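Local coordinates for protein clan CA, family C40, NlpC/P60 superfamily cysteine peptidase (Trichomonas vaginalis, PDB 6BIO) that probably acts as a cysteine peptidase of the NlpC/P60 family, one of the laterally acquired peptidoglycan hydrolases with which the parasite targets bacteria, at residues I20-T25 with L48-Y53; N44-Y49 with E71-S76; V54-Y59 with L80-I85. All blocks are in the same frame, centred on the assembly; numbering follows the deposited sequence.

Interaction 1. Residues I20-T25 with L48-Y53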
loop_
_atom_site.group_PDB
_atom_site.type_symbol
_atom_site.label_atom_id
_atom_site.label_comp_id
_atom_site.label_asym_id
_atom_site.label_seq_id
_atom_site.Cartn_x
_atom_site.Cartn_y
_atom_site.Cartn_z
ATOM N N ILE A 20 -0.432 3.463 -13.163
ATOM C CA ILE A 20 0.430 3.114 -12.033
ATOM C C ILE A 20 1.557 4.109 -11.985
ATOM O O ILE A 20 2.200 4.351 -12.998
ATOM C CB ILE A 20 1.024 1.697 -12.162
ATOM C CG1 ILE A 20 -0.109 0.689 -12.309
ATOM C CG2 ILE A 20 1.919 1.375 -10.963
ATOM C CD1 ILE A 20 0.340 -0.710 -12.642
ATOM N N GLY A 21 1.841 4.622 -10.790
ATOM C CA GLY A 21 2.992 5.455 -10.578
ATOM C C GLY A 21 3.957 4.910 -9.540
ATOM O O GLY A 21 3.582 4.206 -8.601
ATOM N N ARG A 22 5.215 5.268 -9.714
ATOM C CA ARG A 22 6.231 4.976 -8.718
ATOM C C ARG A 22 6.933 6.290 -8.420
ATOM O O ARG A 22 7.352 6.988 -9.351
ATOM C CB ARG A 22 7.236 3.905 -9.198
ATOM C CG ARG A 22 8.352 3.652 -8.178
ATOM C CD ARG A 22 9.352 2.599 -8.665
ATOM N NE ARG A 22 10.290 3.219 -9.519
ATOM C CZ ARG A 22 11.493 3.666 -9.151
ATOM N NH1 ARG A 22 12.016 3.519 -7.926
ATOM N NH2 ARG A 22 12.181 4.254 -10.056
ATOM N N LEU A 23 7.072 6.620 -7.132
ATOM C CA LEU A 23 7.697 7.879 -6.759
ATOM C C LEU A 23 9.196 7.823 -6.966
ATOM O O LEU A 23 9.871 6.881 -6.548
ATOM C CB LEU A 23 7.377 8.246 -5.323
ATOM C CG LEU A 23 6.110 9.106 -5.273
ATOM C CD1 LEU A 23 4.894 8.325 -5.620
ATOM C CD2 LEU A 23 5.933 9.828 -4.065
ATOM N N THR A 24 9.711 8.843 -7.649
ATOM C CA THR A 24 11.124 8.985 -7.906
ATOM C C THR A 24 11.756 10.184 -7.203
ATOM O O THR A 24 12.998 10.249 -7.119
ATOM C CB THR A 24 11.331 9.151 -9.414
ATOM O OG1 THR A 24 10.586 10.286 -9.848
ATOM C CG2 THR A 24 10.931 7.912 -10.204
ATOM N N THR A 25 10.954 11.152 -6.765
ATOM C CA THR A 25 11.388 12.287 -5.948
ATOM C C THR A 25 12.790 12.788 -6.330
ATOM O O THR A 25 13.722 12.719 -5.519
ATOM C CB THR A 25 11.299 11.997 -4.447
ATOM O OG1 THR A 25 12.150 10.905 -4.070
ATOM C CG2 THR A 25 9.881 11.646 -4.035
ATOM N N LEU A 48 4.834 12.351 0.384
ATOM C CA LEU A 48 5.008 10.972 -0.053
ATOM C C LEU A 48 6.477 10.747 -0.391
ATOM O O LEU A 48 7.239 11.705 -0.502
ATOM C CB LEU A 48 4.104 10.597 -1.234
ATOM C CG LEU A 48 2.620 10.586 -0.925
ATOM C CD1 LEU A 48 1.847 10.307 -2.204
ATOM C CD2 LEU A 48 2.264 9.607 0.177
ATOM N N TYR A 49 6.878 9.467 -0.516
ATOM C CA TYR A 49 8.291 9.089 -0.401
ATOM C C TYR A 49 8.782 8.226 -1.562
ATOM O O TYR A 49 8.019 7.499 -2.199
ATOM C CB TYR A 49 8.553 8.409 0.958
ATOM C CG TYR A 49 8.216 9.336 2.085
ATOM C CD1 TYR A 49 9.069 10.361 2.438
ATOM C CD2 TYR A 49 6.973 9.279 2.709
ATOM C CE1 TYR A 49 8.762 11.246 3.447
ATOM C CE2 TYR A 49 6.634 10.172 3.671
ATOM C CZ TYR A 49 7.522 11.165 4.050
ATOM O OH TYR A 49 7.180 12.073 5.042
ATOM N N PHE A 50 10.093 8.304 -1.774
ATOM C CA PHE A 50 10.765 7.565 -2.825
ATOM C C PHE A 50 10.384 6.094 -2.810
ATOM O O PHE A 50 10.355 5.450 -1.756
ATOM C CB PHE A 50 12.271 7.711 -2.595
ATOM C CG PHE A 50 13.102 6.942 -3.567
ATOM C CD1 PHE A 50 13.177 7.306 -4.901
ATOM C CD2 PHE A 50 13.749 5.809 -3.137
ATOM C CE1 PHE A 50 13.918 6.530 -5.761
ATOM C CE2 PHE A 50 14.542 5.050 -4.016
ATOM C CZ PHE A 50 14.600 5.396 -5.315
ATOM N N ASP A 51 10.088 5.550 -3.995
ATOM C CA ASP A 51 9.823 4.138 -4.227
ATOM C C ASP A 51 8.480 3.667 -3.693
ATOM O O ASP A 51 8.219 2.476 -3.728
ATOM C CB ASP A 51 10.977 3.255 -3.766
ATOM C CG ASP A 51 11.028 1.911 -4.463
ATOM O OD1 ASP A 51 10.925 1.877 -5.703
ATOM O OD2 ASP A 51 11.231 0.891 -3.787
ATOM N N TYR A 52 7.618 4.584 -3.248
ATOM C CA TYR A 52 6.230 4.234 -3.007
ATOM C C TYR A 52 5.516 4.020 -4.336
ATOM O O TYR A 52 5.827 4.651 -5.346
ATOM C CB TYR A 52 5.525 5.352 -2.218
ATOM C CG TYR A 52 5.757 5.365 -0.702
ATOM C CD1 TYR A 52 6.788 4.635 -0.111
ATOM C CD2 TYR A 52 4.924 6.110 0.136
ATOM C CE1 TYR A 52 6.984 4.663 1.250
ATOM C CE2 TYR A 52 5.126 6.126 1.493
ATOM C CZ TYR A 52 6.146 5.406 2.053
ATOM O OH TYR A 52 6.342 5.428 3.408
ATOM N N TYR A 53 4.521 3.137 -4.302
ATOM C CA TYR A 53 3.654 2.870 -5.442
ATOM C C TYR A 53 2.298 3.550 -5.238
ATOM O O TYR A 53 1.748 3.565 -4.129
ATOM C CB TYR A 53 3.478 1.355 -5.624
ATOM C CG TYR A 53 4.747 0.547 -5.797
ATOM C CD1 TYR A 53 5.921 1.106 -6.213
ATOM C CD2 TYR A 53 4.724 -0.795 -5.517
ATOM C CE1 TYR A 53 7.066 0.325 -6.360
ATOM C CE2 TYR A 53 5.843 -1.597 -5.692
ATOM C CZ TYR A 53 7.004 -1.020 -6.104
ATOM O OH TYR A 53 8.130 -1.819 -6.260
#
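R22 and D51 both hold CG anti to the backbone N, at chi1 177° and -156°. In R22 a bend at chi3 then places NE. NH1 of R22 meets OD1 of D51 at 3.0 Å, a salt bridge with a nearly straight hydrogen bond (165° at the hydrogen). OD1 lies close to the guanidinium plane. NH1 comes to the anti side of the carboxylate, somewhat out of the carboxylate plane. The two planes are steeply inclined. CD of R22 also lies at the edge of the Y53 ring, 4.0 Å from CE1.

The backbone sets the frame. Y49 to Y52 form a type II turn, and L23 binds it with both polar backbone atoms. L23 N donates to Y52 O at 2.9 Å, and D51 N donates to L23 O at the same 2.9 Å. R22 and Y53 then form an antiparallel non-hydrogen-bonded pair. L23 CD2 presses on L48 CB at 3.5 Å, which is tight. OG1 of T25 meets CB of F50 at 3.5 Å and is bonded to T28 O.

The ion pair belongs to a chain of charges. R22 NE also pairs with E81, and D51 OD2 pairs with R192. The alternating charges probably stabilise one another where the turn faces the peptidase region.

Interaction 2. Residues N44-Y49 with E71-S76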
loop_
_atom_site.group_PDB
_atom_site.type_symbol
_atom_site.label_atom_id
_atom_site.label_comp_id
_atom_site.label_asym_id
_atom_site.label_seq_id
_atom_site.Cartn_x
_atom_site.Cartn_y
_atom_site.Cartn_z
ATOM N N ASN A 44 1.007 21.920 3.039
ATOM C CA ASN A 44 0.933 20.566 2.514
ATOM C C ASN A 44 0.313 19.654 3.565
ATOM O O ASN A 44 0.499 19.845 4.771
ATOM C CB ASN A 44 2.305 20.042 2.117
ATOM C CG ASN A 44 3.296 20.034 3.252
ATOM O OD1 ASN A 44 3.664 21.088 3.798
ATOM N ND2 ASN A 44 3.776 18.847 3.597
ATOM N N CYS A 45 -0.458 18.674 3.101
ATOM C CA CYS A 45 -1.127 17.773 4.042
ATOM C C CYS A 45 -0.155 16.797 4.692
ATOM O O CYS A 45 -0.369 16.396 5.839
ATOM C CB CYS A 45 -2.305 17.048 3.388
ATOM S SG CYS A 45 -1.973 16.226 1.797
ATOM N N TYR A 46 0.866 16.382 3.951
ATOM C CA TYR A 46 1.906 15.456 4.378
ATOM C C TYR A 46 2.886 15.393 3.200
ATOM O O TYR A 46 2.877 16.275 2.344
ATOM C CB TYR A 46 1.314 14.085 4.809
ATOM C CG TYR A 46 0.234 13.501 3.906
ATOM C CD1 TYR A 46 0.529 13.023 2.630
ATOM C CD2 TYR A 46 -1.098 13.451 4.345
ATOM C CE1 TYR A 46 -0.471 12.485 1.838
ATOM C CE2 TYR A 46 -2.103 12.934 3.540
ATOM C CZ TYR A 46 -1.789 12.475 2.280
ATOM O OH TYR A 46 -2.713 11.954 1.396
ATOM N N TRP A 47 3.719 14.358 3.151
ATOM C CA TRP A 47 4.609 14.072 2.051
ATOM C C TRP A 47 4.383 12.642 1.598
ATOM O O TRP A 47 3.829 11.815 2.316
ATOM C CB TRP A 47 6.071 14.174 2.495
ATOM C CG TRP A 47 6.554 15.556 2.863
ATOM C CD1 TRP A 47 7.391 16.347 2.107
ATOM C CD2 TRP A 47 6.303 16.300 4.059
ATOM N NE1 TRP A 47 7.682 17.519 2.760
ATOM C CE2 TRP A 47 7.030 17.525 3.961
ATOM C CE3 TRP A 47 5.556 16.058 5.209
ATOM C CZ2 TRP A 47 6.997 18.508 4.971
ATOM C CZ3 TRP A 47 5.538 17.041 6.220
ATOM C CH2 TRP A 47 6.248 18.243 6.082
ATOM N N LEU A 48 4.834 12.351 0.384
ATOM C CA LEU A 48 5.008 10.972 -0.053
ATOM C C LEU A 48 6.477 10.747 -0.391
ATOM O O LEU A 48 7.239 11.705 -0.502
ATOM C CB LEU A 48 4.104 10.597 -1.234
ATOM C CG LEU A 48 2.620 10.586 -0.925
ATOM C CD1 LEU A 48 1.847 10.307 -2.204
ATOM C CD2 LEU A 48 2.264 9.607 0.177
ATOM N N TYR A 49 6.878 9.467 -0.516
ATOM C CA TYR A 49 8.291 9.089 -0.401
ATOM C C TYR A 49 8.782 8.226 -1.562
ATOM O O TYR A 49 8.019 7.499 -2.199
ATOM C CB TYR A 49 8.553 8.409 0.958
ATOM C CG TYR A 49 8.216 9.336 2.085
ATOM C CD1 TYR A 49 9.069 10.361 2.438
ATOM C CD2 TYR A 49 6.973 9.279 2.709
ATOM C CE1 TYR A 49 8.762 11.246 3.447
ATOM C CE2 TYR A 49 6.634 10.172 3.671
ATOM C CZ TYR A 49 7.522 11.165 4.050
ATOM O OH TYR A 49 7.180 12.073 5.042
ATOM N N GLU A 71 -6.931 6.743 0.133
ATOM C CA GLU A 71 -6.364 8.069 0.268
ATOM C C GLU A 71 -5.964 8.616 -1.093
ATOM O O GLU A 71 -5.323 7.921 -1.878
ATOM C CB GLU A 71 -5.132 8.005 1.182
ATOM C CG GLU A 71 -4.511 9.341 1.552
ATOM C CD GLU A 71 -5.306 10.167 2.551
ATOM O OE1 GLU A 71 -6.218 9.598 3.208
ATOM O OE2 GLU A 71 -5.019 11.389 2.657
ATOM N N ASP A 72 -6.300 9.862 -1.363
ATOM C CA ASP A 72 -5.834 10.556 -2.559
ATOM C C ASP A 72 -5.232 11.910 -2.202
ATOM O O ASP A 72 -5.608 12.555 -1.212
ATOM C CB ASP A 72 -6.938 10.685 -3.640
ATOM C CG ASP A 72 -7.995 11.675 -3.250
ATOM O OD1 ASP A 72 -8.793 11.367 -2.332
ATOM O OD2 ASP A 72 -8.019 12.774 -3.820
ATOM N N CYS A 73 -4.308 12.352 -3.045
ATOM C CA CYS A 73 -3.630 13.621 -2.846
ATOM C C CYS A 73 -2.980 14.021 -4.164
ATOM O O CYS A 73 -3.046 13.302 -5.171
ATOM C CB CYS A 73 -2.600 13.525 -1.713
ATOM S SG CYS A 73 -1.257 12.407 -2.021
ATOM N N TRP A 74 -2.335 15.175 -4.149
ATOM C CA TRP A 74 -1.722 15.754 -5.335
ATOM C C TRP A 74 -0.258 16.026 -5.035
ATOM O O TRP A 74 0.064 16.619 -3.998
ATOM C CB TRP A 74 -2.407 17.062 -5.687
ATOM C CG TRP A 74 -3.836 16.939 -6.081
ATOM C CD1 TRP A 74 -4.921 16.837 -5.250
ATOM C CD2 TRP A 74 -4.361 16.901 -7.420
ATOM N NE1 TRP A 74 -6.079 16.742 -5.986
ATOM C CE2 TRP A 74 -5.761 16.821 -7.317
ATOM C CE3 TRP A 74 -3.782 16.962 -8.688
ATOM C CZ2 TRP A 74 -6.587 16.795 -8.430
ATOM C CZ3 TRP A 74 -4.607 16.928 -9.814
ATOM C CH2 TRP A 74 -5.991 16.832 -9.680
ATOM N N ILE A 75 0.619 15.601 -5.938
ATOM C CA ILE A 75 2.060 15.768 -5.833
ATOM C C ILE A 75 2.617 16.286 -7.154
ATOM O O ILE A 75 2.071 16.030 -8.222
ATOM C CB ILE A 75 2.809 14.441 -5.446
ATOM C CG1 ILE A 75 2.547 13.315 -6.461
ATOM C CG2 ILE A 75 2.423 14.058 -4.031
ATOM C CD1 ILE A 75 3.321 12.068 -6.138
ATOM N N SER A 76 3.742 16.984 -7.104
ATOM C CA SER A 76 4.307 17.522 -8.340
ATOM C C SER A 76 4.497 16.412 -9.357
ATOM O O SER A 76 5.026 15.354 -9.021
ATOM C CB SER A 76 5.655 18.139 -8.026
ATOM O OG SER A 76 6.280 18.547 -9.226
#
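Y46 and L48 meet E71, C73 and I75 within a strongly curled antiparallel sheet, probably a small SH3-like barrel. Strands 46-49 and 71-76 both flank strand 30-34, one on each side. The sheet curls so far that their axes approach to 8.7 Å and cross at 70°. The contact is therefore made by side chains, with no backbone bonds between the two strands.

The polar contact is tip to tip. Y46 OH donates to E71 OE2 at 2.7 Å and uses the anti lone pair of that oxygen. OE2 lies at the ring edge, near the ring plane, while the carboxylate is turned well away from that plane. E71 reaches the hydroxyl with a chain bent at chi2 (73°), which places CD. Its CG also lies close to the hydroxyl. OE2 has a second partner in K35 NZ, so it accepts from the phenol and faces a positive charge. This would favour the ionised carboxylate.

Sulfur atoms line the Y46 ring. C45 SG sits 3.6 Å above the ring plane, over its centre. C73 SG approaches obliquely, 3.9 Å from Y46 CE1, a Cys sulfur-aromatic contact. F196 and H198 also meet this ring.

L48 CD1 touches C73 SG at 3.8 Å and I75 CG2 at 4.2 Å. L48 also packs on V66 and I68 of strand 63-68. N44 ND2 donates to Y46 O at 3.0 Å from above the carbonyl plane.

Strands of one curled sheet that cross steeply over an apolar interior are a feature of small SH3-like barrels. This region is consistent with that fold.

Interaction 3. Residues V54-Y59 with L80-I85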
loop_
_atom_site.group_PDB
_atom_site.type_symbol
_atom_site.label_atom_id
_atom_site.label_comp_id
_atom_site.label_asym_id
_atom_site.label_seq_id
_atom_site.Cartn_x
_atom_site.Cartn_y
_atom_site.Cartn_z
ATOM N N VAL A 54 1.753 4.076 -6.334
ATOM C CA VAL A 54 0.465 4.758 -6.316
ATOM C C VAL A 54 -0.318 4.360 -7.559
ATOM O O VAL A 54 0.243 3.887 -8.548
ATOM C CB VAL A 54 0.606 6.298 -6.252
ATOM C CG1 VAL A 54 1.386 6.690 -5.036
ATOM C CG2 VAL A 54 1.228 6.838 -7.521
ATOM N N HIS A 55 -1.621 4.672 -7.526
ATOM C CA HIS A 55 -2.389 4.812 -8.730
ATOM C C HIS A 55 -2.418 6.285 -9.117
ATOM O O HIS A 55 -2.431 7.172 -8.257
ATOM C CB HIS A 55 -3.848 4.389 -8.551
ATOM C CG HIS A 55 -4.037 3.040 -7.919
ATOM N ND1 HIS A 55 -4.299 1.879 -8.622
ATOM C CD2 HIS A 55 -4.033 2.695 -6.618
ATOM C CE1 HIS A 55 -4.409 0.875 -7.770
ATOM N NE2 HIS A 55 -4.285 1.349 -6.545
ATOM N N ILE A 56 -2.434 6.551 -10.414
ATOM C CA ILE A 56 -2.508 7.913 -10.950
ATOM C C ILE A 56 -3.887 8.113 -11.531
ATOM O O ILE A 56 -4.259 7.422 -12.478
ATOM C CB ILE A 56 -1.404 8.195 -11.985
ATOM C CG1 ILE A 56 -0.018 7.932 -11.386
ATOM C CG2 ILE A 56 -1.564 9.577 -12.538
ATOM C CD1 ILE A 56 1.053 7.894 -12.440
ATOM N N LEU A 57 -4.636 9.058 -10.969
ATOM C CA LEU A 57 -5.979 9.413 -11.407
ATOM C C LEU A 57 -5.972 10.426 -12.538
ATOM O O LEU A 57 -6.933 10.484 -13.306
ATOM C CB LEU A 57 -6.779 9.974 -10.229
ATOM C CG LEU A 57 -7.210 8.980 -9.163
ATOM C CD1 LEU A 57 -7.428 9.685 -7.808
ATOM C CD2 LEU A 57 -8.476 8.324 -9.619
ATOM N N GLY A 58 -4.908 11.204 -12.670
ATOM C CA GLY A 58 -4.819 12.204 -13.710
ATOM C C GLY A 58 -3.797 13.251 -13.339
ATOM O O GLY A 58 -3.115 13.131 -12.326
ATOM N N TYR A 59 -3.716 14.277 -14.169
ATOM C CA TYR A 59 -2.784 15.375 -13.972
ATOM C C TYR A 59 -3.533 16.690 -14.156
ATOM O O TYR A 59 -4.422 16.797 -15.008
ATOM C CB TYR A 59 -1.650 15.335 -15.004
ATOM C CG TYR A 59 -0.811 14.096 -14.951
ATOM C CD1 TYR A 59 -1.157 12.951 -15.647
ATOM C CD2 TYR A 59 0.344 14.061 -14.179
ATOM C CE1 TYR A 59 -0.362 11.804 -15.606
ATOM C CE2 TYR A 59 1.112 12.951 -14.121
ATOM C CZ TYR A 59 0.763 11.811 -14.808
ATOM O OH TYR A 59 1.587 10.705 -14.759
ATOM N N LEU A 80 7.216 11.577 -9.836
ATOM C CA LEU A 80 6.878 10.177 -10.048
ATOM C C LEU A 80 7.026 9.864 -11.528
ATOM O O LEU A 80 7.076 10.766 -12.381
ATOM C CB LEU A 80 5.478 9.843 -9.542
ATOM C CG LEU A 80 4.290 10.217 -10.390
ATOM C CD1 LEU A 80 3.049 9.743 -9.698
ATOM C CD2 LEU A 80 4.139 11.706 -10.558
ATOM N N GLU A 81 7.034 8.566 -11.809
ATOM C CA GLU A 81 7.051 8.030 -13.155
ATOM C C GLU A 81 5.879 7.071 -13.331
ATOM O O GLU A 81 5.457 6.409 -12.388
ATOM C CB GLU A 81 8.381 7.279 -13.433
ATOM C CG GLU A 81 8.569 5.986 -12.676
ATOM C CD GLU A 81 9.949 5.401 -12.742
ATOM O OE1 GLU A 81 10.776 5.949 -13.510
ATOM O OE2 GLU A 81 10.217 4.391 -12.054
ATOM N N GLU A 82 5.348 7.004 -14.556
ATOM C CA GLU A 82 4.332 6.008 -14.908
ATOM C C GLU A 82 4.997 4.662 -15.163
ATOM O O GLU A 82 6.083 4.591 -15.758
ATOM C CB GLU A 82 3.566 6.413 -16.165
ATOM C CG GLU A 82 2.884 7.734 -15.996
ATOM C CD GLU A 82 1.389 7.700 -16.335
ATOM O OE1 GLU A 82 0.881 6.690 -16.834
ATOM O OE2 GLU A 82 0.719 8.726 -16.135
ATOM N N ILE A 83 4.325 3.598 -14.744
ATOM C CA ILE A 83 4.823 2.235 -14.822
ATOM C C ILE A 83 3.813 1.400 -15.574
ATOM O O ILE A 83 2.623 1.431 -15.234
ATOM C CB ILE A 83 4.914 1.670 -13.382
ATOM C CG1 ILE A 83 5.928 2.436 -12.527
ATOM C CG2 ILE A 83 5.143 0.149 -13.391
ATOM C CD1 ILE A 83 7.350 2.258 -13.001
ATOM N N THR A 84 4.290 0.599 -16.524
ATOM C CA THR A 84 3.492 -0.493 -17.074
ATOM C C THR A 84 4.240 -1.804 -16.873
ATOM O O THR A 84 5.468 -1.827 -16.842
ATOM C CB THR A 84 3.090 -0.286 -18.550
ATOM O OG1 THR A 84 4.257 -0.295 -19.374
ATOM C CG2 THR A 84 2.368 1.059 -18.711
ATOM N N ILE A 85 3.497 -2.897 -16.746
ATOM C CA ILE A 85 4.069 -4.173 -16.309
ATOM C C ILE A 85 3.743 -5.305 -17.294
ATOM O O ILE A 85 2.604 -5.763 -17.365
ATOM C CB ILE A 85 3.612 -4.532 -14.881
ATOM C CG1 ILE A 85 3.928 -3.398 -13.913
ATOM C CG2 ILE A 85 4.276 -5.819 -14.434
ATOM C CD1 ILE A 85 3.275 -3.552 -12.548
HETATM O O HOH W 1 4.419 10.786 -14.571
#
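L80 meets V54 and I56 across the inside of a curled antiparallel sheet, consistent with a small SH3-like barrel. Strands 54-59 and 80-83 both flank strand 19-23. Their axes cross at 93° and come within 8.9 Å, so they pack orthogonally through their side chains.

The apolar contacts centre on one methyl. L80 CD1 meets I56 CD1 tip to tip at 3.9 Å. V54 CG2 lies 4.1 Å from the same L80 CD1, and those two side chains cross at about a right angle.

The direct polar contact joins two solvent-exposed residues, Y59 and E82. Y59 OH donates to E82 OE2 at 2.6 Å and meets its anti lone pair. Ring and carboxylate are nearly coplanar, and OE2 lies at the ring edge. E82 bends at chi2 (-127°), which places CD. OE1, the other carboxylate oxygen, is bonded to T19 OG1, so both oxygens are held. The I56 methyl lies against this carboxylate, with I56 CD1 3.8 Å from E82 OE2.

A water extends the polar contact. The water O lies 2.8 Å from Y59 OH, to which it donates, and 3.4 Å from L80 O, a weak bond.

The three contacts belong to one curled antiparallel sheet. Strand 19-23 of interaction 1 lies between the two strands of interaction 3 and reaches interaction 2 through the L23 side chain. Interactions 1 and 2 share L48 and Y49, and L23 CD2 meets I75 CD1 at 4.0 Å. Interactions 1 and 3, with centres about 9 Å apart, are tied more firmly. R22 NE forms a salt bridge to E81 OE2 at 2.8 Å, and G21 N probably bonds V54 O at 2.8 Å. Interactions 2 and 3 barely touch, I75 CD1 to L80 CD1 at 4.3 Å. Toward the peptidase region, interaction 1 meets Q187 and N191 of helix 182-191, and Y46 of interaction 2 meets F196 and H198.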